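PDB 5KLF: carbohydrate binding module E1 from Uncultured bacterium, which probably binds beta-1,4-linked glucans such as cellulose, holding glucose units on one face of a small beta-sandwich domain. Local coordinates for residues S50-T55 and F90-D95; C30-K35 and D78-I83. All coordinates share one frame; numbering follows the deposited sequence.

Contact 1: S50-T55 and F90-D95; sequences SSYNIT and FNVKFD. With BGC (beta-D-glucopyranose), chain B.
S50 and Y52 meet F90, V92 and F94 in a buried apolar contact across the interior of a beta-sandwich, where strands from the two opposed sheets face each other. The axes of strands 50-54 and 90-95 are inclined by 44°; at a closest approach of 11.0 Å, side chains alone bridge the gap and no hydrogen bond crosses it. Y52 and F90 approach from opposite directions. The phenol oxygen of Y52 arrives near the plane of the F90 ring, at its edge, with OH 3.3 Å from F90 CE2. S50 touches the same end of that ring, its CB lying 3.5 Å from F90 CZ. The phenol oxygen of Y52, set among carbons, is satisfied within its own strand: S50 OG and Y52 OH are 2.7 Å apart in a hydrogen bond. S50 OG sits in the crowded position between the backbone N and carbonyl carbon (chi1 56°), which turns it toward the phenol. V92 CG2 adds a methyl 3.8 Å from Y52 OH, while Y52 CE1 meets F94 CZ obliquely at 4.3 Å. On the outer side of strand 90-95, between V92 and F94, extended K93 donates from NZ to O2 of a bound glucose (2.9 Å) and weakly to its O3; W68 NE1 is hydrogen-bonded to the same sugar, so this strand joins the core to the ligand-binding face. Strand 40-44 borders the contact through I42, against Y52 and V92, and through S44, against F90; strand 23-25 does so through F23 and A25.

Contact 2: C30-K35 and D78-I83; sequences CIKYNK and DLYIKI
Four backbone hydrogen bonds join C30-K35 to D78-I83. I31 and I81 exchange two (I31 N to I81 O, 2.8 Å), as do Y33 and L79. The non-hydrogen-bonded pairs are C30 with K82, K32 with Y80 and N34 with D78. Polar side chains lie on the face carrying K32, N34, D78 and Y80. N34 ND2 gives D78 OD1 a nearly straight bond (2.8 Å, 176°), leaving in the plane of its own amide but reaching the carboxylate on its anti side and out of plane; the two flat groups stand 79° apart. The other oxygen, D78 OD2, makes a long salt bridge of 3.9 Å with K32 NZ, backed by a water bonded to both. K32, with CG anti to the backbone N (chi1 176°) and the rest of the chain extended, runs alongside Y80, its CG 3.7 Å from Y80 CE1, and a second water links K32 NZ to Y80 OH. This is an antiparallel ladder inside one sheet of a beta-sandwich, with the face carrying I31, Y33, L79 and I81 turned to the core. The D78 side chain also lies about 3 Å from a bound gadolinium atom. With an alanine at this position, N34 ND2 would probably lose its acceptor, the K32 ammonium its nearby countercharge, and the gadolinium atom a neighbouring carboxylate. Apolar contacts fill the core face: I31 CD1 abuts I83 CD1 at 3.5 Å, and Y33 CB approaches I81 CD1 at 4.4 Å. Y33 OH is hydrogen-bonded to N96 OD1, on strand 90-96 of the facing sheet.

In the fold
Of the four segments, 30-35 comes first along the chain from the N terminus, followed by 50-55 before either has met its partner. Residues 78-83 then close contact 2 around a 42-residue connection, and 90-95 closes contact 1 around one of 34. The segments alternate, so the two contacts cross rather than nest. Contact 2 works within a sheet, whereas contact 1 spans the sandwich. They share the sheet in which strand 77-86 lies between 30-35 and 50-54: N53 O accepts a hydrogen bond from K82 N, and T55 N donates to Y80 O. Across the interior, F94 packs on I81, tying the last strand to the middle of that sheet as well as to strand 50-54.

Contact 1: S50-T55 and F90-D95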
ATOM      1  N   SER A  50       3.779   7.779  -5.750  1.00 14.06           N
ATOM      2  CA  SER A  50       4.066   6.347  -5.591  1.00  9.53           C
ATOM      3  C   SER A  50       3.026   5.538  -6.356  1.00 11.12           C
ATOM      4  O   SER A  50       1.948   6.030  -6.695  1.00 14.19           O
ATOM      5  CB  SER A  50       4.063   5.948  -4.098  1.00  9.25           C
ATOM      6  OG  SER A  50       2.815   6.309  -3.500  1.00 10.96           O
ATOM      7  N   SER A  51       3.365   4.292  -6.648  1.00 12.65           N
ATOM      8  CA  SER A  51       2.397   3.410  -7.293  1.00 12.79           C
ATOM      9  C   SER A  51       2.517   2.007  -6.693  1.00 15.35           C
ATOM     10  O   SER A  51       3.561   1.646  -6.126  1.00 11.97           O
ATOM     11  CB  SER A  51       2.589   3.395  -8.809  1.00 16.36           C
ATOM     12  OG  SER A  51       3.771   2.708  -9.131  1.00 19.13           O
ATOM     13  N   TYR A  52       1.425   1.217  -6.811  1.00  9.82           N
ATOM     14  CA  TYR A  52       1.305  -0.041  -6.071  1.00  9.88           C
ATOM     15  C   TYR A  52       0.631  -1.098  -6.937  1.00 12.86           C
ATOM     16  O   TYR A  52      -0.239  -0.791  -7.758  1.00 15.48           O
ATOM     17  CB  TYR A  52       0.442   0.107  -4.779  1.00  9.80           C
ATOM     18  CG  TYR A  52       0.868   1.267  -3.914  1.00 11.76           C
ATOM     19  CD1 TYR A  52       1.638   1.059  -2.768  1.00 13.09           C
ATOM     20  CD2 TYR A  52       0.542   2.574  -4.265  1.00 10.34           C
ATOM     21  CE1 TYR A  52       2.071   2.145  -1.996  1.00 11.58           C
ATOM     22  CE2 TYR A  52       0.961   3.647  -3.501  1.00  9.27           C
ATOM     23  CZ  TYR A  52       1.724   3.429  -2.377  1.00 13.50           C
ATOM     24  OH  TYR A  52       2.148   4.513  -1.641  1.00 14.64           O
ATOM     25  N   ASN A  53       0.989  -2.351  -6.682  1.00 11.92           N
ATOM     26  CA  ASN A  53       0.262  -3.510  -7.198  1.00 10.77           C
ATOM     27  C   ASN A  53      -0.115  -4.382  -6.011  1.00 15.33           C
ATOM     28  O   ASN A  53       0.747  -4.701  -5.184  1.00 15.28           O
ATOM     29  CB  ASN A  53       1.119  -4.371  -8.121  1.00 13.08           C
ATOM     30  CG  ASN A  53       1.457  -3.719  -9.432  1.00 17.82           C
ATOM     31  OD1 ASN A  53       2.458  -4.109 -10.085  1.00 18.94           O
ATOM     32  ND2 ASN A  53       0.642  -2.774  -9.860  1.00 14.37           N
ATOM     33  N   ILE A  54      -1.374  -4.784  -5.935  1.00 14.48           N
ATOM     34  CA  ILE A  54      -1.824  -5.737  -4.926  1.00 11.43           C
ATOM     35  C   ILE A  54      -1.769  -7.140  -5.518  1.00 11.86           C
ATOM     36  O   ILE A  54      -2.314  -7.376  -6.603  1.00 13.07           O
ATOM     37  CB  ILE A  54      -3.245  -5.395  -4.464  1.00 11.87           C
ATOM     38  CG1 ILE A  54      -3.222  -3.990  -3.835  1.00 11.73           C
ATOM     39  CG2 ILE A  54      -3.689  -6.434  -3.466  1.00 14.67           C
ATOM     40  CD1 ILE A  54      -4.555  -3.437  -3.383  1.00 16.77           C
ATOM     41  N   THR A  55      -1.126  -8.077  -4.805  1.00 11.78           N
ATOM     42  CA  THR A  55      -0.993  -9.441  -5.316  1.00 12.23           C
ATOM     43  C   THR A  55      -2.367 -10.031  -5.537  1.00 12.97           C
ATOM     44  O   THR A  55      -3.222  -9.985  -4.646  1.00 15.52           O
ATOM     45  CB  THR A  55      -0.189 -10.287  -4.337  1.00 14.55           C
ATOM     46  OG1 THR A  55       1.083  -9.632  -4.153  1.00 15.74           O
ATOM     47  CG2 THR A  55       0.045 -11.724  -4.888  1.00 12.64           C
ATOM     48  N   PHE A  90       9.211   7.529   1.689  1.00 11.86           N
ATOM     49  CA  PHE A  90       8.111   8.434   2.014  1.00 11.19           C
ATOM     50  C   PHE A  90       7.298   7.817   3.139  1.00 13.95           C
ATOM     51  O   PHE A  90       7.419   6.626   3.405  1.00  9.87           O
ATOM     52  CB  PHE A  90       7.238   8.716   0.777  1.00 11.70           C
ATOM     53  CG  PHE A  90       6.587   7.482   0.187  1.00 13.85           C
ATOM     54  CD1 PHE A  90       7.305   6.585  -0.615  1.00 10.65           C
ATOM     55  CD2 PHE A  90       5.236   7.226   0.429  1.00 10.69           C
ATOM     56  CE1 PHE A  90       6.699   5.443  -1.161  1.00 10.75           C
ATOM     57  CE2 PHE A  90       4.609   6.088  -0.119  1.00 11.46           C
ATOM     58  CZ  PHE A  90       5.315   5.189  -0.901  1.00 11.10           C
ATOM     59  N   ASN A  91       6.486   8.637   3.822  1.00 12.37           N
ATOM     60  CA  ASN A  91       5.662   8.114   4.908  1.00 10.02           C
ATOM     61  C   ASN A  91       4.265   7.828   4.372  1.00 11.91           C
ATOM     62  O   ASN A  91       3.638   8.709   3.774  1.00 12.92           O
ATOM     63  CB  ASN A  91       5.546   9.080   6.084  1.00 11.27           C
ATOM     64  CG  ASN A  91       6.861   9.301   6.786  1.00 28.61           C
ATOM     65  OD1 ASN A  91       7.237  10.466   7.019  1.00 45.45           O
ATOM     66  ND2 ASN A  91       7.581   8.239   7.090  1.00 30.06           N
ATOM     67  N   VAL A  92       3.771   6.621   4.614  1.00 12.99           N
ATOM     68  CA  VAL A  92       2.500   6.207   4.043  1.00 10.20           C
ATOM     69  C   VAL A  92       1.705   5.512   5.126  1.00 14.07           C
ATOM     70  O   VAL A  92       2.286   4.946   6.063  1.00 13.80           O
ATOM     71  CB  VAL A  92       2.727   5.264   2.830  1.00 11.79           C
ATOM     72  CG1 VAL A  92       3.342   3.943   3.283  1.00 13.75           C
ATOM     73  CG2 VAL A  92       1.436   5.024   2.024  1.00 15.47           C
ATOM     74  N   LYS A  93       0.367   5.540   4.999  1.00 13.57           N
ATOM     75  CA  LYS A  93      -0.463   4.670   5.822  1.00 13.38           C
ATOM     76  C   LYS A  93      -1.506   3.976   4.969  1.00 14.99           C
ATOM     77  O   LYS A  93      -1.983   4.500   3.952  1.00 18.21           O
ATOM     78  CB  LYS A  93      -1.145   5.385   6.975  1.00 19.16           C
ATOM     79  CG  LYS A  93      -1.752   6.672   6.679  1.00 22.29           C
ATOM     80  CD  LYS A  93      -1.864   7.421   8.040  1.00 23.76           C
ATOM     81  CE  LYS A  93      -2.984   8.364   8.094  1.00 31.55           C
ATOM     82  NZ  LYS A  93      -2.925   9.035   9.434  1.00 28.78           N
ATOM     83  N   PHE A  94      -1.823   2.764   5.393  1.00 13.49           N
ATOM     84  CA  PHE A  94      -2.936   1.977   4.870  1.00 12.70           C
ATOM     85  C   PHE A  94      -4.071   2.014   5.881  1.00 16.55           C
ATOM     86  O   PHE A  94      -3.838   1.961   7.101  1.00 14.31           O
ATOM     87  CB  PHE A  94      -2.507   0.534   4.620  1.00 13.06           C
ATOM     88  CG  PHE A  94      -1.433   0.410   3.560  1.00 16.46           C
ATOM     89  CD1 PHE A  94      -0.237   1.068   3.678  1.00 23.93           C
ATOM     90  CD2 PHE A  94      -1.641  -0.342   2.423  1.00 26.26           C
ATOM     91  CE1 PHE A  94       0.740   0.993   2.685  1.00 24.28           C
ATOM     92  CE2 PHE A  94      -0.640  -0.414   1.431  1.00 28.84           C
ATOM     93  CZ  PHE A  94       0.541   0.227   1.589  1.00 20.48           C
ATOM     94  N   ASP A  95      -5.297   2.105   5.373  1.00 16.20           N
ATOM     95  CA  ASP A  95      -6.482   2.156   6.221  1.00 14.47           C
ATOM     96  C   ASP A  95      -7.643   1.532   5.453  1.00 15.08           C
ATOM     97  O   ASP A  95      -7.505   1.114   4.298  1.00 15.01           O
ATOM     98  CB  ASP A  95      -6.805   3.607   6.653  1.00 14.51           C
ATOM     99  CG  ASP A  95      -7.472   3.690   8.024  1.00 19.83           C
ATOM    100  OD1 ASP A  95      -8.292   2.814   8.388  1.00 21.00           O
ATOM    101  OD2 ASP A  95      -7.148   4.659   8.753  1.00 17.71           O
TER
HETATM  102  C2  BGC B   2      -3.919  12.704   8.364  0.67 64.47           C
HETATM  103  C3  BGC B   2      -5.065  11.971   7.632  0.67 64.51           C
HETATM  104  C4  BGC B   2      -6.147  13.005   7.220  0.67 64.70           C
HETATM  105  C5  BGC B   2      -5.448  14.095   6.380  0.67 66.09           C
HETATM  106  C6  BGC B   2      -6.408  15.231   6.036  0.67 65.53           C
HETATM  107  C1  BGC B   2      -3.385  13.818   7.422  0.67 66.35           C
HETATM  108  O2  BGC B   2      -2.887  11.791   8.584  0.67 62.51           O
HETATM  109  O3  BGC B   2      -5.584  11.018   8.532  0.67 64.03           O
HETATM  110  O4  BGC B   2      -7.069  12.327   6.420  0.67 63.59           O
HETATM  111  O5  BGC B   2      -4.433  14.696   7.144  0.67 65.51           O
HETATM  112  O6  BGC B   2      -5.671  16.221   5.382  0.67 64.43           O

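Contact 2: C30-K35 and D78-I83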
ATOM      1  N   CYS A  30       7.385  -4.762  -0.017  1.00  9.57           N
ATOM      2  CA  CYS A  30       6.242  -5.660  -0.189  1.00  9.15           C
ATOM      3  C   CYS A  30       5.558  -5.682   1.158  1.00 14.70           C
ATOM      4  O   CYS A  30       6.108  -6.247   2.102  1.00 12.22           O
ATOM      5  CB  CYS A  30       6.707  -7.057  -0.568  1.00  9.09           C
ATOM      6  SG  CYS A  30       5.377  -8.310  -0.569  1.00 11.27           S
ATOM      7  N   ILE A  31       4.372  -5.078   1.263  1.00 10.87           N
ATOM      8  CA  ILE A  31       3.774  -4.763   2.558  1.00 14.38           C
ATOM      9  C   ILE A  31       2.561  -5.660   2.796  1.00 16.60           C
ATOM     10  O   ILE A  31       1.700  -5.802   1.913  1.00 14.23           O
ATOM     11  CB  ILE A  31       3.417  -3.271   2.600  1.00 16.76           C
ATOM     12  CG1 ILE A  31       4.719  -2.451   2.449  1.00 14.43           C
ATOM     13  CG2 ILE A  31       2.664  -2.904   3.909  1.00 16.78           C
ATOM     14  CD1 ILE A  31       4.492  -1.301   1.571  1.00 21.91           C
ATOM     15  N   LYS A  32       2.527  -6.322   3.962  1.00 11.46           N
ATOM     16  CA  LYS A  32       1.343  -7.074   4.372  1.00 12.35           C
ATOM     17  C   LYS A  32       0.360  -6.120   5.053  1.00 15.20           C
ATOM     18  O   LYS A  32       0.761  -5.298   5.883  1.00 13.27           O
ATOM     19  CB  LYS A  32       1.720  -8.193   5.336  1.00 12.83           C
ATOM     20  CG  LYS A  32       0.524  -8.952   5.865  1.00 14.00           C
ATOM     21  CD  LYS A  32       0.980 -10.142   6.702  1.00 19.52           C
ATOM     22  CE  LYS A  32      -0.250 -10.859   7.343  1.00 21.78           C
ATOM     23  NZ  LYS A  32       0.250 -11.987   8.176  1.00 24.39           N
ATOM     24  N   TYR A  33      -0.922  -6.232   4.709  1.00 15.82           N
ATOM     25  CA  TYR A  33      -1.953  -5.427   5.366  1.00 14.68           C
ATOM     26  C   TYR A  33      -3.229  -6.241   5.450  1.00 18.30           C
ATOM     27  O   TYR A  33      -3.710  -6.738   4.430  1.00 18.62           O
ATOM     28  CB  TYR A  33      -2.248  -4.129   4.600  1.00 13.82           C
ATOM     29  CG  TYR A  33      -3.287  -3.291   5.315  1.00 14.53           C
ATOM     30  CD1 TYR A  33      -3.023  -2.793   6.592  1.00 17.14           C
ATOM     31  CD2 TYR A  33      -4.531  -3.033   4.749  1.00 18.75           C
ATOM     32  CE1 TYR A  33      -3.971  -2.023   7.279  1.00 17.81           C
ATOM     33  CE2 TYR A  33      -5.503  -2.242   5.433  1.00 17.18           C
ATOM     34  CZ  TYR A  33      -5.199  -1.750   6.696  1.00 19.11           C
ATOM     35  OH  TYR A  33      -6.107  -0.986   7.407  1.00 17.53           O
ATOM     36  N   ASN A  34      -3.781  -6.380   6.653  1.00 17.51           N
ATOM     37  CA  ASN A  34      -5.031  -7.106   6.793  1.00 18.14           C
ATOM     38  C   ASN A  34      -6.155  -6.085   6.761  1.00 22.06           C
ATOM     39  O   ASN A  34      -6.200  -5.182   7.608  1.00 18.55           O
ATOM     40  CB  ASN A  34      -5.064  -7.916   8.087  1.00 18.48           C
ATOM     41  CG  ASN A  34      -6.329  -8.695   8.228  1.00 25.25           C
ATOM     42  OD1 ASN A  34      -7.354  -8.163   8.679  1.00 26.43           O
ATOM     43  ND2 ASN A  34      -6.275  -9.978   7.863  1.00 27.34           N
ATOM     44  N   LYS A  35      -7.031  -6.193   5.755  1.00 19.84           N
ATOM     45  CA  LYS A  35      -8.233  -5.359   5.663  1.00 20.78           C
ATOM     46  C   LYS A  35      -9.423  -6.157   6.170  1.00 23.75           C
ATOM     47  O   LYS A  35      -9.876  -7.098   5.509  1.00 23.13           O
ATOM     48  CB  LYS A  35      -8.497  -4.899   4.233  1.00 21.49           C
ATOM     49  CG  LYS A  35      -9.908  -4.275   4.076  1.00 22.66           C
ATOM     50  CD  LYS A  35      -9.898  -3.333   2.913  1.00 18.88           C
ATOM     51  CE  LYS A  35     -10.178  -4.036   1.600  1.00 19.28           C
ATOM     52  NZ  LYS A  35     -11.460  -4.775   1.558  1.00 23.03           N
ATOM     53  N   ASP A  78      -5.916 -10.783   4.358  1.00 18.92           N
ATOM     54  CA  ASP A  78      -4.528 -10.360   4.172  1.00 17.84           C
ATOM     55  C   ASP A  78      -4.287  -9.913   2.736  1.00 19.30           C
ATOM     56  O   ASP A  78      -4.566 -10.661   1.787  1.00 21.46           O
ATOM     57  CB  ASP A  78      -3.584 -11.502   4.481  1.00 18.33           C
ATOM     58  CG  ASP A  78      -3.531 -11.838   5.922  1.00 30.51           C
ATOM     59  OD1 ASP A  78      -3.969 -11.030   6.774  1.00 29.15           O
ATOM     60  OD2 ASP A  78      -3.018 -12.941   6.180  1.00 27.35           O
ATOM     61  N   LEU A  79      -3.705  -8.728   2.577  1.00 15.83           N
ATOM     62  CA  LEU A  79      -3.314  -8.215   1.271  1.00 15.00           C
ATOM     63  C   LEU A  79      -1.812  -8.043   1.256  1.00 18.95           C
ATOM     64  O   LEU A  79      -1.203  -7.791   2.300  1.00 15.76           O
ATOM     65  CB  LEU A  79      -3.970  -6.874   0.973  1.00 14.59           C
ATOM     66  CG  LEU A  79      -5.509  -6.865   0.953  1.00 15.43           C
ATOM     67  CD1 LEU A  79      -5.955  -5.376   0.870  1.00 19.61           C
ATOM     68  CD2 LEU A  79      -6.076  -7.689  -0.198  1.00 17.83           C
ATOM     69  N   TYR A  80      -1.214  -8.213   0.071  1.00 14.10           N
ATOM     70  CA  TYR A  80       0.212  -7.992  -0.123  1.00 13.69           C
ATOM     71  C   TYR A  80       0.356  -6.916  -1.182  1.00 13.04           C
ATOM     72  O   TYR A  80      -0.128  -7.077  -2.304  1.00 13.99           O
ATOM     73  CB  TYR A  80       0.907  -9.312  -0.503  1.00 14.41           C
ATOM     74  CG  TYR A  80       0.728 -10.232   0.681  1.00 15.17           C
ATOM     75  CD1 TYR A  80       1.573 -10.129   1.803  1.00 15.35           C
ATOM     76  CD2 TYR A  80      -0.309 -11.152   0.724  1.00 15.92           C
ATOM     77  CE1 TYR A  80       1.382 -10.920   2.900  1.00 16.29           C
ATOM     78  CE2 TYR A  80      -0.505 -11.941   1.829  1.00 16.77           C
ATOM     79  CZ  TYR A  80       0.340 -11.817   2.907  1.00 16.97           C
ATOM     80  OH  TYR A  80       0.136 -12.633   3.999  1.00 24.79           O
ATOM     81  N   ILE A  81       0.966  -5.798  -0.809  1.00 12.41           N
ATOM     82  CA  ILE A  81       0.957  -4.595  -1.625  1.00 11.88           C
ATOM     83  C   ILE A  81       2.402  -4.240  -1.936  1.00 12.92           C
ATOM     84  O   ILE A  81       3.181  -3.923  -1.022  1.00 13.50           O
ATOM     85  CB  ILE A  81       0.235  -3.445  -0.919  1.00 13.46           C
ATOM     86  CG1 ILE A  81      -1.131  -3.962  -0.469  1.00 16.98           C
ATOM     87  CG2 ILE A  81       0.176  -2.253  -1.857  1.00 13.68           C
ATOM     88  CD1 ILE A  81      -1.909  -3.065   0.368  1.00 23.36           C
ATOM     89  N   LYS A  82       2.763  -4.301  -3.226  1.00 11.85           N
ATOM     90  CA  LYS A  82       4.118  -4.012  -3.682  1.00 12.14           C
ATOM     91  C   LYS A  82       4.177  -2.541  -4.049  1.00 16.60           C
ATOM     92  O   LYS A  82       3.314  -2.058  -4.783  1.00 12.50           O
ATOM     93  CB  LYS A  82       4.490  -4.847  -4.903  1.00 13.89           C
ATOM     94  CG  LYS A  82       5.954  -4.578  -5.331  1.00 15.42           C
ATOM     95  CD  LYS A  82       6.441  -5.442  -6.474  1.00 22.46           C
ATOM     96  CE  LYS A  82       7.933  -5.096  -6.739  1.00 26.15           C
ATOM     97  NZ  LYS A  82       8.453  -5.755  -7.998  1.00 31.56           N
ATOM     98  N   ILE A  83       5.192  -1.835  -3.549  1.00 11.17           N
ATOM     99  CA  ILE A  83       5.445  -0.455  -3.963  1.00 11.79           C
ATOM    100  C   ILE A  83       6.246  -0.523  -5.258  1.00 16.16           C
ATOM    101  O   ILE A  83       7.428  -0.849  -5.260  1.00 12.35           O
ATOM    102  CB  ILE A  83       6.180   0.337  -2.881  1.00 12.23           C
ATOM    103  CG1 ILE A  83       5.420   0.159  -1.560  1.00 12.24           C
ATOM    104  CG2 ILE A  83       6.354   1.811  -3.315  1.00 11.69           C
ATOM    105  CD1 ILE A  83       5.693   1.216  -0.549  1.00 15.97           C
TER
HETATM  106  O   HOH W   1       1.376 -13.993   6.450  1.00 43.94           O
HETATM  107  O   HOH W   2      -1.343 -13.963   8.447  1.00 56.24           O